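Local coordinates for protein glutaryl-CoA dehydrogenase (Mycobacterium smegmatis, PDB 3SF6) that belongs to the acyl-CoA dehydrogenase family of flavoproteins and holds dihydroflavine-adenine dinucleotide in a tetramer of identical subunits, at residues Arg35-Thr40 with Ala91-Leu96; Ser55-Gly60 with Val368-Asn373; Tyr121-Phe126 with Glu130-Trp135; Arg163-Arg168 with Ile174-Lys179. All blocks are in the same frame, centred on the assembly; numbering follows the deposited sequence.

Contact 1: Arg35-Thr40 with Ala91-Leu96; sequences REIRDT and AVAYGL. With EDO (1,2-ethanediol), chain O; SO4 (sulfate ion), chain S.
I37 carries CG1 opposite its carbonyl carbon (chi1 -77°) and runs on extended to CD1, which ends 3.6 Å from CB of A93. R38 swings CG away from its backbone N (chi1 -175°) and meets L96 near the root of both side chains: CB of R38 lies 4.1 Å from CB of L96. Beyond this, R38 bends at chi2 and chi3 and its guanidinium leaves the interface. NE of R38 forms a salt bridge with OD1 of D39 at 2.8 Å, reaching the oxygen from above the carboxylate plane. NH1 of R38 gives a nearly straight bond (169°) to O2 of a 1,2-ethanediol, 2.9 Å away, and NH2 bonds to N27. On R35 the guanidinium edge faces a sulfate, NH1 and NH2 both donating to its O4; NH1 also bonds to the carbonyl of N27. Helices 32-49 and 91-104 thus pack within the N-terminal helical domain, with F315 of helix 298-327 also against L96. No hydrogen bond joins the two segments: the contact is held by aliphatic carbon, and the arginine charges are probably balanced away from the interface, by D39 and, in the crystal, by a sulfate probably from the crystallisation liquor.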
# COMPACT_ATOMS: atom_id res chain seq x y z
N ARG A 35 -28.77 20.44 1.50
CA ARG A 35 -27.98 21.20 0.56
C ARG A 35 -27.96 22.69 0.95
O ARG A 35 -26.92 23.36 0.82
CB ARG A 35 -28.46 21.01 -0.89
CG ARG A 35 -28.26 19.60 -1.45
CD ARG A 35 -28.51 19.53 -2.94
NE ARG A 35 -29.85 19.96 -3.30
CZ ARG A 35 -30.96 19.23 -3.32
NH1 ARG A 35 -30.91 17.91 -3.07
NH2 ARG A 35 -32.10 19.81 -3.62
N GLU A 36 -29.09 23.23 1.39
CA GLU A 36 -29.12 24.62 1.85
C GLU A 36 -28.18 24.89 3.02
O GLU A 36 -27.42 25.86 3.02
CB GLU A 36 -30.54 25.02 2.23
CG GLU A 36 -30.68 26.44 2.68
CD GLU A 36 -32.08 26.95 2.89
OE1 GLU A 36 -33.05 26.41 2.34
OE2 GLU A 36 -32.18 27.96 3.61
N ILE A 37 -28.17 24.01 4.01
CA ILE A 37 -27.28 24.18 5.16
C ILE A 37 -25.82 24.11 4.70
O ILE A 37 -24.97 24.95 5.06
CB ILE A 37 -27.62 23.16 6.28
CG1 ILE A 37 -28.88 23.59 7.04
CG2 ILE A 37 -26.43 22.99 7.26
CD1 ILE A 37 -29.51 22.50 7.87
N ARG A 38 -25.52 23.11 3.87
CA ARG A 38 -24.20 22.94 3.31
C ARG A 38 -23.74 24.22 2.58
O ARG A 38 -22.64 24.72 2.79
CB ARG A 38 -24.25 21.73 2.37
CG ARG A 38 -23.00 21.30 1.77
CD ARG A 38 -22.71 21.81 0.41
NE ARG A 38 -23.72 21.78 -0.65
CZ ARG A 38 -23.96 20.82 -1.56
NH1 ARG A 38 -23.34 19.62 -1.56
NH2 ARG A 38 -24.86 21.06 -2.50
N ASP A 39 -24.61 24.75 1.74
CA ASP A 39 -24.30 25.92 0.94
C ASP A 39 -24.07 27.14 1.82
O ASP A 39 -23.18 28.01 1.54
CB ASP A 39 -25.46 26.19 -0.04
CG ASP A 39 -25.55 25.16 -1.16
OD1 ASP A 39 -24.61 24.36 -1.34
OD2 ASP A 39 -26.62 25.14 -1.83
N THR A 40 -24.89 27.26 2.86
CA THR A 40 -24.78 28.38 3.81
C THR A 40 -23.42 28.36 4.53
O THR A 40 -22.73 29.39 4.64
CB THR A 40 -25.92 28.34 4.86
OG1 THR A 40 -27.17 28.53 4.18
CG2 THR A 40 -25.76 29.47 5.87
N ALA A 91 -28.22 14.93 11.87
CA ALA A 91 -26.86 14.42 11.85
C ALA A 91 -26.25 14.63 10.48
O ALA A 91 -25.09 15.04 10.38
CB ALA A 91 -26.83 12.93 12.22
N VAL A 92 -27.00 14.32 9.42
CA VAL A 92 -26.47 14.52 8.07
C VAL A 92 -26.15 16.01 7.80
O VAL A 92 -25.09 16.33 7.25
CB VAL A 92 -27.40 13.91 7.02
CG1 VAL A 92 -26.97 14.31 5.57
CG2 VAL A 92 -27.41 12.35 7.16
N ALA A 93 -27.06 16.91 8.17
CA ALA A 93 -26.79 18.35 7.92
C ALA A 93 -25.57 18.84 8.71
O ALA A 93 -24.71 19.59 8.20
CB ALA A 93 -28.02 19.19 8.25
N TYR A 94 -25.47 18.41 9.96
CA TYR A 94 -24.32 18.71 10.79
C TYR A 94 -23.03 18.20 10.18
O TYR A 94 -22.04 18.89 10.11
CB TYR A 94 -24.51 18.09 12.19
CG TYR A 94 -23.28 18.12 13.07
CD1 TYR A 94 -22.69 19.30 13.43
CD2 TYR A 94 -22.67 16.93 13.50
CE1 TYR A 94 -21.52 19.32 14.22
CE2 TYR A 94 -21.52 16.94 14.32
CZ TYR A 94 -20.95 18.13 14.65
OH TYR A 94 -19.83 18.17 15.48
N GLY A 95 -23.07 16.97 9.68
CA GLY A 95 -21.93 16.39 8.99
C GLY A 95 -21.51 17.23 7.82
O GLY A 95 -20.34 17.53 7.66
N LEU A 96 -22.46 17.64 7.00
CA LEU A 96 -22.14 18.46 5.83
C LEU A 96 -21.53 19.79 6.25
O LEU A 96 -20.62 20.31 5.59
CB LEU A 96 -23.36 18.68 4.92
CG LEU A 96 -23.95 17.43 4.28
CD1 LEU A 96 -25.38 17.77 3.68
CD2 LEU A 96 -23.08 16.80 3.22
C1 EDO O . -19.37 17.30 -0.35
O1 EDO O . -18.90 18.23 -1.29
C2 EDO O . -20.91 17.42 -0.26
O2 EDO O . -21.31 18.66 0.31
S SO4 S . -35.28 17.19 -2.41
O1 SO4 S . -36.02 15.97 -2.78
O2 SO4 S . -35.38 17.54 -0.99
O3 SO4 S . -36.20 18.20 -3.02
O4 SO4 S . -33.93 17.21 -3.09

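Contact 2: Ser55-Gly60 with Val368-Asn373; sequences SWYEDG and VMRHAN
Y57 and R370 join the N-terminal and C-terminal helical domains of the acyl-CoA dehydrogenase fold, helix 53-59 meeting helix 368-380 through side chains alone. The dense part is a CH-pi contact: CG of R370 sits over one face of the Y57 ring, 3.9 Å from its centroid and 22° off the ring normal. Its neighbour CD approaches CG of Y57 to 3.6 Å, so the arginine's aliphatic chain slides along the ring on the CB side, the two side chains running in opposite directions. Both start with CG anti to the backbone N (chi1 -172° in Y57), and the arginine then turns at chi3, which leaves its guanidinium plane tilted 59° from the ring instead of stacked on it. The charged end belongs to another neighbour: NH2 of R370 makes a salt bridge with D105 and also bonds to the carbonyl of G104. M222 of the second subunit packs against Y57, placing the ring close to a subunit boundary. Backbone separation is wide by comparison, with CA atoms of Y57 and R370 7.8 Å apart. On the loose side, S55 and D59 are exposed to solvent; E58, also exposed, has a weak hydrogen bond to S220 of the second subunit. At the helix end, G60 leaves helical geometry with positive phi, while R225 bonds to the carbonyls of Y57 and E58. Toward the far end of the ring the contact thins, OH of Y57 lying 3.6 Å from CB of N373.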
# COMPACT_ATOMS: atom_id res chain seq x y z
N SER A 55 -2.63 33.18 6.58
CA SER A 55 -1.96 34.05 7.56
C SER A 55 -2.10 33.55 8.99
O SER A 55 -1.14 33.52 9.74
CB SER A 55 -2.48 35.48 7.48
OG SER A 55 -2.04 36.08 6.30
N TRP A 56 -3.32 33.14 9.38
CA TRP A 56 -3.53 32.60 10.72
C TRP A 56 -2.64 31.38 10.93
O TRP A 56 -2.02 31.22 11.98
CB TRP A 56 -5.01 32.23 10.95
CG TRP A 56 -5.99 33.38 10.98
CD1 TRP A 56 -5.72 34.69 11.20
CD2 TRP A 56 -7.42 33.29 10.82
NE1 TRP A 56 -6.89 35.43 11.18
CE2 TRP A 56 -7.94 34.59 10.95
CE3 TRP A 56 -8.30 32.23 10.57
CZ2 TRP A 56 -9.30 34.87 10.83
CZ3 TRP A 56 -9.65 32.51 10.47
CH2 TRP A 56 -10.14 33.81 10.59
N TYR A 57 -2.59 30.49 9.94
CA TYR A 57 -1.84 29.26 10.07
C TYR A 57 -0.32 29.59 10.19
O TYR A 57 0.38 29.10 11.08
CB TYR A 57 -2.07 28.34 8.86
CG TYR A 57 -1.44 26.99 9.08
CD1 TYR A 57 -0.10 26.77 8.76
CD2 TYR A 57 -2.15 25.95 9.69
CE1 TYR A 57 0.50 25.54 9.02
CE2 TYR A 57 -1.56 24.73 9.96
CZ TYR A 57 -0.25 24.51 9.61
OH TYR A 57 0.40 23.35 9.89
N GLU A 58 0.17 30.43 9.31
CA GLU A 58 1.59 30.80 9.36
C GLU A 58 1.97 31.40 10.70
O GLU A 58 3.01 31.06 11.27
CB GLU A 58 1.97 31.76 8.22
CG GLU A 58 1.88 31.14 6.82
CD GLU A 58 1.87 32.15 5.68
OE1 GLU A 58 2.00 33.38 5.91
OE2 GLU A 58 1.71 31.69 4.53
N ASP A 59 1.15 32.32 11.18
CA ASP A 59 1.40 33.03 12.42
C ASP A 59 1.24 32.18 13.66
O ASP A 59 1.85 32.47 14.69
CB ASP A 59 0.48 34.23 12.56
CG ASP A 59 0.76 35.32 11.53
OD1 ASP A 59 1.78 35.25 10.82
OD2 ASP A 59 -0.07 36.23 11.45
N GLY A 60 0.43 31.13 13.53
CA GLY A 60 0.05 30.26 14.64
C GLY A 60 -0.79 30.99 15.66
O GLY A 60 -0.75 30.65 16.86
N VAL A 368 -2.72 22.60 0.20
CA VAL A 368 -2.49 21.17 0.39
C VAL A 368 -1.57 20.81 1.58
O VAL A 368 -1.88 19.90 2.34
CB VAL A 368 -2.03 20.53 -0.95
CG1 VAL A 368 -1.72 19.04 -0.78
CG2 VAL A 368 -3.15 20.76 -2.04
N MET A 369 -0.44 21.51 1.71
CA MET A 369 0.45 21.21 2.81
C MET A 369 -0.21 21.54 4.15
O MET A 369 -0.00 20.81 5.13
CB MET A 369 1.81 21.92 2.69
CG MET A 369 2.70 21.24 1.68
SD MET A 369 3.21 19.60 2.16
CE MET A 369 4.04 19.85 3.79
N ARG A 370 -0.97 22.63 4.21
CA ARG A 370 -1.70 22.98 5.46
C ARG A 370 -2.68 21.86 5.82
O ARG A 370 -2.72 21.40 6.96
CB ARG A 370 -2.43 24.31 5.27
CG ARG A 370 -3.29 24.70 6.47
CD ARG A 370 -3.72 26.14 6.43
NE ARG A 370 -4.27 26.53 5.14
CZ ARG A 370 -5.50 26.22 4.73
NH1 ARG A 370 -5.90 26.58 3.51
NH2 ARG A 370 -6.37 25.57 5.52
N HIS A 371 -3.48 21.43 4.85
CA HIS A 371 -4.38 20.32 5.06
C HIS A 371 -3.66 19.04 5.50
O HIS A 371 -4.08 18.41 6.49
CB HIS A 371 -5.24 20.00 3.84
CG HIS A 371 -6.34 20.98 3.60
ND1 HIS A 371 -7.27 21.33 4.56
CD2 HIS A 371 -6.67 21.64 2.48
CE1 HIS A 371 -8.13 22.18 4.03
NE2 HIS A 371 -7.80 22.38 2.76
N ALA A 372 -2.58 18.67 4.83
CA ALA A 372 -1.86 17.45 5.15
C ALA A 372 -1.29 17.53 6.58
O ALA A 372 -1.41 16.58 7.35
CB ALA A 372 -0.73 17.19 4.13
N ASN A 373 -0.70 18.68 6.95
CA ASN A 373 -0.14 18.81 8.28
C ASN A 373 -1.24 18.83 9.35
O ASN A 373 -1.12 18.15 10.37
CB ASN A 373 0.71 20.08 8.38
CG ASN A 373 2.10 19.92 7.73
OD1 ASN A 373 2.48 18.85 7.19
ND2 ASN A 373 2.88 20.98 7.82

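Contact 3: Tyr121-Phe126 with Glu130-Trp135; sequences YAIHAF and EQKDQW
Segments 121-126 and 130-135 are helical and run roughly antiparallel, their short axes 145° apart and 9.0 Å distant at closest approach. With only three residues between them they form an alpha-alpha hairpin, and I123 and K132 bring their CA atoms to 6.0 Å. I123 is the central apolar side chain. Its CG2 branch, anti to the backbone N, lies 3.9 Å from the carbonyl O of Q131 and also touches the root of K132. The other branch, with CG1 beside the backbone N (chi1 -67°), carries CD1 to 4.1 Å from CB of W135; the indole itself leads away from this junction. K132 crosses the end of helix 106-126, its methylenes lying against backbone oxygens: CG is 3.5 Å from O of I123, and CE is 3.4 Å from O of H124. These are close approaches without a hydrogen bond across the pair. The ammonium has a long, weak ion pair with D129, and the carbonyl dipoles at this helix end would probably favour its positive charge. H124 sends NE2 to the carbonyl of K82, while at the turn OE1 of Q131 accepts from the backbone N of S128, tying the side chain to the link between the helices, and its NE2 reaches the carbonyl of R244. Around the hairpin, L136 and M139 extend the apolar bed of I123 along helix 129-140; F126 and Y121 lean on helix 252-286, and Q131 and W135 meet V205 of strand 200-207.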
# COMPACT_ATOMS: atom_id res chain seq x y z
N TYR A 121 -22.03 19.56 24.53
CA TYR A 121 -22.66 18.25 24.59
C TYR A 121 -22.58 17.67 26.01
O TYR A 121 -23.56 17.13 26.52
CB TYR A 121 -22.03 17.29 23.61
CG TYR A 121 -22.69 15.92 23.64
CD1 TYR A 121 -23.80 15.63 22.86
CD2 TYR A 121 -22.20 14.93 24.45
CE1 TYR A 121 -24.41 14.35 22.91
CE2 TYR A 121 -22.80 13.67 24.52
CZ TYR A 121 -23.90 13.40 23.76
OH TYR A 121 -24.43 12.14 23.85
N ALA A 122 -21.39 17.75 26.63
CA ALA A 122 -21.23 17.21 27.97
C ALA A 122 -22.24 17.84 28.95
O ALA A 122 -22.85 17.15 29.77
CB ALA A 122 -19.78 17.41 28.49
N ILE A 123 -22.34 19.16 28.90
CA ILE A 123 -23.27 19.92 29.76
C ILE A 123 -24.73 19.55 29.41
O ILE A 123 -25.55 19.30 30.29
CB ILE A 123 -22.98 21.43 29.65
CG1 ILE A 123 -21.60 21.75 30.25
CG2 ILE A 123 -24.07 22.22 30.40
CD1 ILE A 123 -21.10 23.21 29.94
N HIS A 124 -25.03 19.51 28.11
CA HIS A 124 -26.37 19.16 27.62
C HIS A 124 -26.79 17.77 28.09
O HIS A 124 -27.96 17.55 28.47
CB HIS A 124 -26.38 19.28 26.10
CG HIS A 124 -27.73 19.39 25.47
ND1 HIS A 124 -28.58 18.31 25.35
CD2 HIS A 124 -28.33 20.42 24.82
CE1 HIS A 124 -29.69 18.69 24.72
NE2 HIS A 124 -29.56 19.97 24.39
N ALA A 125 -25.85 16.82 28.06
CA ALA A 125 -26.13 15.40 28.32
C ALA A 125 -26.09 15.02 29.79
O ALA A 125 -26.88 14.15 30.24
CB ALA A 125 -25.17 14.51 27.55
N PHE A 126 -25.19 15.65 30.54
CA PHE A 126 -24.91 15.23 31.91
C PHE A 126 -25.06 16.32 32.96
O PHE A 126 -24.87 16.06 34.15
CB PHE A 126 -23.49 14.66 31.99
CG PHE A 126 -23.21 13.60 30.99
CD1 PHE A 126 -23.88 12.39 31.03
CD2 PHE A 126 -22.27 13.79 29.99
CE1 PHE A 126 -23.66 11.41 30.09
CE2 PHE A 126 -22.05 12.80 29.05
CZ PHE A 126 -22.72 11.63 29.10
N GLU A 130 -29.29 23.87 36.18
CA GLU A 130 -28.57 25.11 36.49
C GLU A 130 -27.37 25.32 35.56
O GLU A 130 -27.13 26.42 35.06
CB GLU A 130 -28.11 25.09 37.97
CG GLU A 130 -27.42 26.36 38.50
CD GLU A 130 -26.66 26.13 39.84
OE1 GLU A 130 -27.00 25.18 40.59
OE2 GLU A 130 -25.69 26.88 40.13
N GLN A 131 -26.61 24.24 35.35
CA GLN A 131 -25.44 24.31 34.44
C GLN A 131 -25.85 24.58 32.98
O GLN A 131 -25.23 25.42 32.26
CB GLN A 131 -24.64 22.98 34.53
CG GLN A 131 -23.86 22.85 35.84
CD GLN A 131 -23.50 21.43 36.17
OE1 GLN A 131 -23.92 20.50 35.49
NE2 GLN A 131 -22.70 21.25 37.22
N LYS A 132 -26.89 23.91 32.53
CA LYS A 132 -27.36 24.09 31.18
C LYS A 132 -27.83 25.51 30.97
O LYS A 132 -27.52 26.13 29.96
CB LYS A 132 -28.50 23.12 30.89
CG LYS A 132 -28.05 21.70 30.83
CD LYS A 132 -29.18 20.80 30.36
CE LYS A 132 -29.17 19.46 30.98
NZ LYS A 132 -30.52 18.78 30.91
N ASP A 133 -28.61 26.02 31.91
CA ASP A 133 -29.20 27.34 31.75
C ASP A 133 -28.12 28.42 31.88
O ASP A 133 -28.19 29.45 31.22
CB ASP A 133 -30.31 27.55 32.80
CG ASP A 133 -31.52 26.66 32.58
OD1 ASP A 133 -31.74 26.18 31.45
OD2 ASP A 133 -32.32 26.50 33.56
N GLN A 134 -27.12 28.17 32.71
CA GLN A 134 -26.06 29.16 32.92
C GLN A 134 -25.15 29.28 31.70
O GLN A 134 -24.78 30.38 31.31
CB GLN A 134 -25.24 28.85 34.15
CG GLN A 134 -24.03 29.77 34.30
CD GLN A 134 -23.33 29.69 35.65
OE1 GLN A 134 -23.71 28.90 36.53
NE2 GLN A 134 -22.28 30.50 35.80
N TRP A 135 -24.78 28.14 31.12
CA TRP A 135 -23.70 28.06 30.15
C TRP A 135 -24.15 27.92 28.72
O TRP A 135 -23.53 28.51 27.84
CB TRP A 135 -22.72 26.92 30.50
CG TRP A 135 -21.87 27.27 31.69
CD1 TRP A 135 -22.00 26.82 32.97
CD2 TRP A 135 -20.78 28.21 31.71
NE1 TRP A 135 -21.06 27.41 33.78
CE2 TRP A 135 -20.29 28.26 33.03
CE3 TRP A 135 -20.16 28.99 30.73
CZ2 TRP A 135 -19.21 29.07 33.40
CZ3 TRP A 135 -19.12 29.80 31.09
CH2 TRP A 135 -18.66 29.85 32.43

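Contact 4: Arg163-Arg168 with Ile174-Lys179; sequences RTRATR and ILTGTK. With EDO (1,2-ethanediol), chain P.
R165 and T176 open an antiparallel beta hairpin of the middle domain, strands 165-169 and 172-183, by exchanging two backbone bonds. N of R165 gives to O of T176 and N of T176 to O of R165; both measure 3.0 Å. T167 and I174 repeat the exchange, 2.9 Å from N of T167 to O of I174 and 2.8 Å from N of I174 to O of T167. Between them A166 and L175 form a non-hydrogen-bonded pair, their side chains meeting on the face turned to F204; the backbone of A166 bonds instead to R196 and that of L175 to V237. On the other face, the R165 guanidinium lies flat over CB of T176, with CG2 beside it. A water donates to O of I174 and bonds to OG1 of T176, with a weaker link to OG1 of T167. Just before strand 165-169, OG1 of T164 bonds to E152, which also makes a salt bridge with NZ of K179. With the carbonyls of L150 and W194, three acceptors grip NZ; the K179 side chain lies about 6 Å from the dihydroflavine-adenine dinucleotide. CA of G177 lies 3.5 Å from OG1 of T164, and OG1 of T178 bonds to a 1,2-ethanediol through O2, 2.7 Å away.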
# COMPACT_ATOMS: atom_id res chain seq x y z
N ARG A 163 -5.06 10.42 35.84
CA ARG A 163 -4.61 10.62 37.20
C ARG A 163 -5.03 11.93 37.81
O ARG A 163 -4.86 12.12 39.04
CB ARG A 163 -3.10 10.44 37.30
CG ARG A 163 -2.59 9.05 36.92
CD ARG A 163 -3.20 7.93 37.80
NE ARG A 163 -2.72 8.00 39.19
CZ ARG A 163 -3.10 7.17 40.17
NH1 ARG A 163 -3.99 6.21 39.94
NH2 ARG A 163 -2.60 7.32 41.38
N THR A 164 -5.62 12.82 37.02
CA THR A 164 -6.25 14.04 37.61
C THR A 164 -7.30 13.53 38.59
O THR A 164 -8.10 12.66 38.26
CB THR A 164 -6.90 14.95 36.54
OG1 THR A 164 -5.90 15.53 35.71
CG2 THR A 164 -7.71 16.07 37.21
N ARG A 165 -7.25 14.04 39.81
CA ARG A 165 -8.13 13.53 40.87
C ARG A 165 -9.05 14.63 41.37
O ARG A 165 -8.72 15.80 41.36
CB ARG A 165 -7.32 12.97 42.03
CG ARG A 165 -6.43 13.94 42.71
CD ARG A 165 -5.65 13.25 43.84
NE ARG A 165 -4.93 14.21 44.66
CZ ARG A 165 -3.73 14.73 44.36
NH1 ARG A 165 -3.13 14.41 43.22
NH2 ARG A 165 -3.15 15.58 45.20
N ALA A 166 -10.23 14.22 41.82
CA ALA A 166 -11.12 15.10 42.54
C ALA A 166 -11.41 14.49 43.90
O ALA A 166 -11.85 13.33 44.00
CB ALA A 166 -12.44 15.34 41.75
N THR A 167 -11.10 15.25 44.93
CA THR A 167 -11.21 14.77 46.31
C THR A 167 -12.17 15.65 47.06
O THR A 167 -12.26 16.81 46.78
CB THR A 167 -9.85 14.76 47.02
OG1 THR A 167 -9.35 16.09 47.11
CG2 THR A 167 -8.86 13.93 46.22
N ARG A 168 -12.93 15.08 47.97
CA ARG A 168 -13.90 15.86 48.72
C ARG A 168 -13.22 16.60 49.85
O ARG A 168 -12.28 16.09 50.48
CB ARG A 168 -15.00 14.96 49.28
CG ARG A 168 -15.92 14.43 48.20
CD ARG A 168 -17.21 13.84 48.80
NE ARG A 168 -18.37 13.90 47.89
CZ ARG A 168 -19.03 15.02 47.56
NH1 ARG A 168 -18.63 16.23 47.98
NH2 ARG A 168 -20.09 14.93 46.76
N ILE A 174 -11.88 19.28 45.53
CA ILE A 174 -10.57 19.81 45.20
C ILE A 174 -10.06 19.02 43.99
O ILE A 174 -9.92 17.79 44.05
CB ILE A 174 -9.58 19.70 46.37
CG1 ILE A 174 -10.18 20.27 47.66
CG2 ILE A 174 -8.31 20.48 46.03
CD1 ILE A 174 -10.42 21.77 47.60
N LEU A 175 -9.80 19.72 42.89
CA LEU A 175 -9.34 19.08 41.67
C LEU A 175 -7.85 19.33 41.50
O LEU A 175 -7.40 20.47 41.51
CB LEU A 175 -10.07 19.62 40.42
CG LEU A 175 -11.35 18.90 40.01
CD1 LEU A 175 -12.35 18.89 41.12
CD2 LEU A 175 -11.94 19.52 38.68
N THR A 176 -7.08 18.26 41.33
CA THR A 176 -5.63 18.37 41.18
C THR A 176 -5.14 17.50 40.03
O THR A 176 -5.29 16.26 40.05
CB THR A 176 -4.92 17.93 42.46
OG1 THR A 176 -5.46 18.65 43.59
CG2 THR A 176 -3.42 18.19 42.36
N GLY A 177 -4.56 18.14 39.02
CA GLY A 177 -3.93 17.42 37.94
C GLY A 177 -3.61 18.31 36.78
O GLY A 177 -3.85 19.52 36.85
N THR A 178 -3.04 17.71 35.74
CA THR A 178 -2.71 18.44 34.53
C THR A 178 -3.37 17.79 33.32
O THR A 178 -3.27 16.56 33.15
CB THR A 178 -1.19 18.48 34.34
OG1 THR A 178 -0.60 19.16 35.48
CG2 THR A 178 -0.81 19.20 33.08
N LYS A 179 -4.00 18.61 32.50
CA LYS A 179 -4.54 18.13 31.22
C LYS A 179 -3.67 18.72 30.13
O LYS A 179 -3.06 19.79 30.29
CB LYS A 179 -6.03 18.52 31.03
CG LYS A 179 -6.99 17.99 32.08
CD LYS A 179 -7.00 16.46 32.13
CE LYS A 179 -8.08 15.89 33.03
NZ LYS A 179 -8.15 14.38 32.97
C1 EDO P . -0.19 20.16 39.88
O1 EDO P . -0.38 21.55 40.13
C2 EDO P . -1.24 19.73 38.90
O2 EDO P . -0.77 18.64 38.09
O HOH W 1 -7.36 16.84 44.55

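From the N terminus, helix 32-49 enters contact 1 and helix 53-59, next in the chain, enters contact 2 before either is closed. Contact 1 closes at 91-96 after 50 intervening residues, whereas contact 2 waits 307 residues for helix 368-380, so the two cross. Contact 3 follows in series, a short hairpin still among the N-terminal helices, and contact 4 closes another in the middle domain; both nest inside the long loop of contact 2. Contacts 3 and 4 have centres 21 Å apart without touching. Contacts 1 and 3 are thus internal to the N-terminal helices, contact 4 to the beta domain, and contact 2 joins the N-terminal helices to the C-terminal ones.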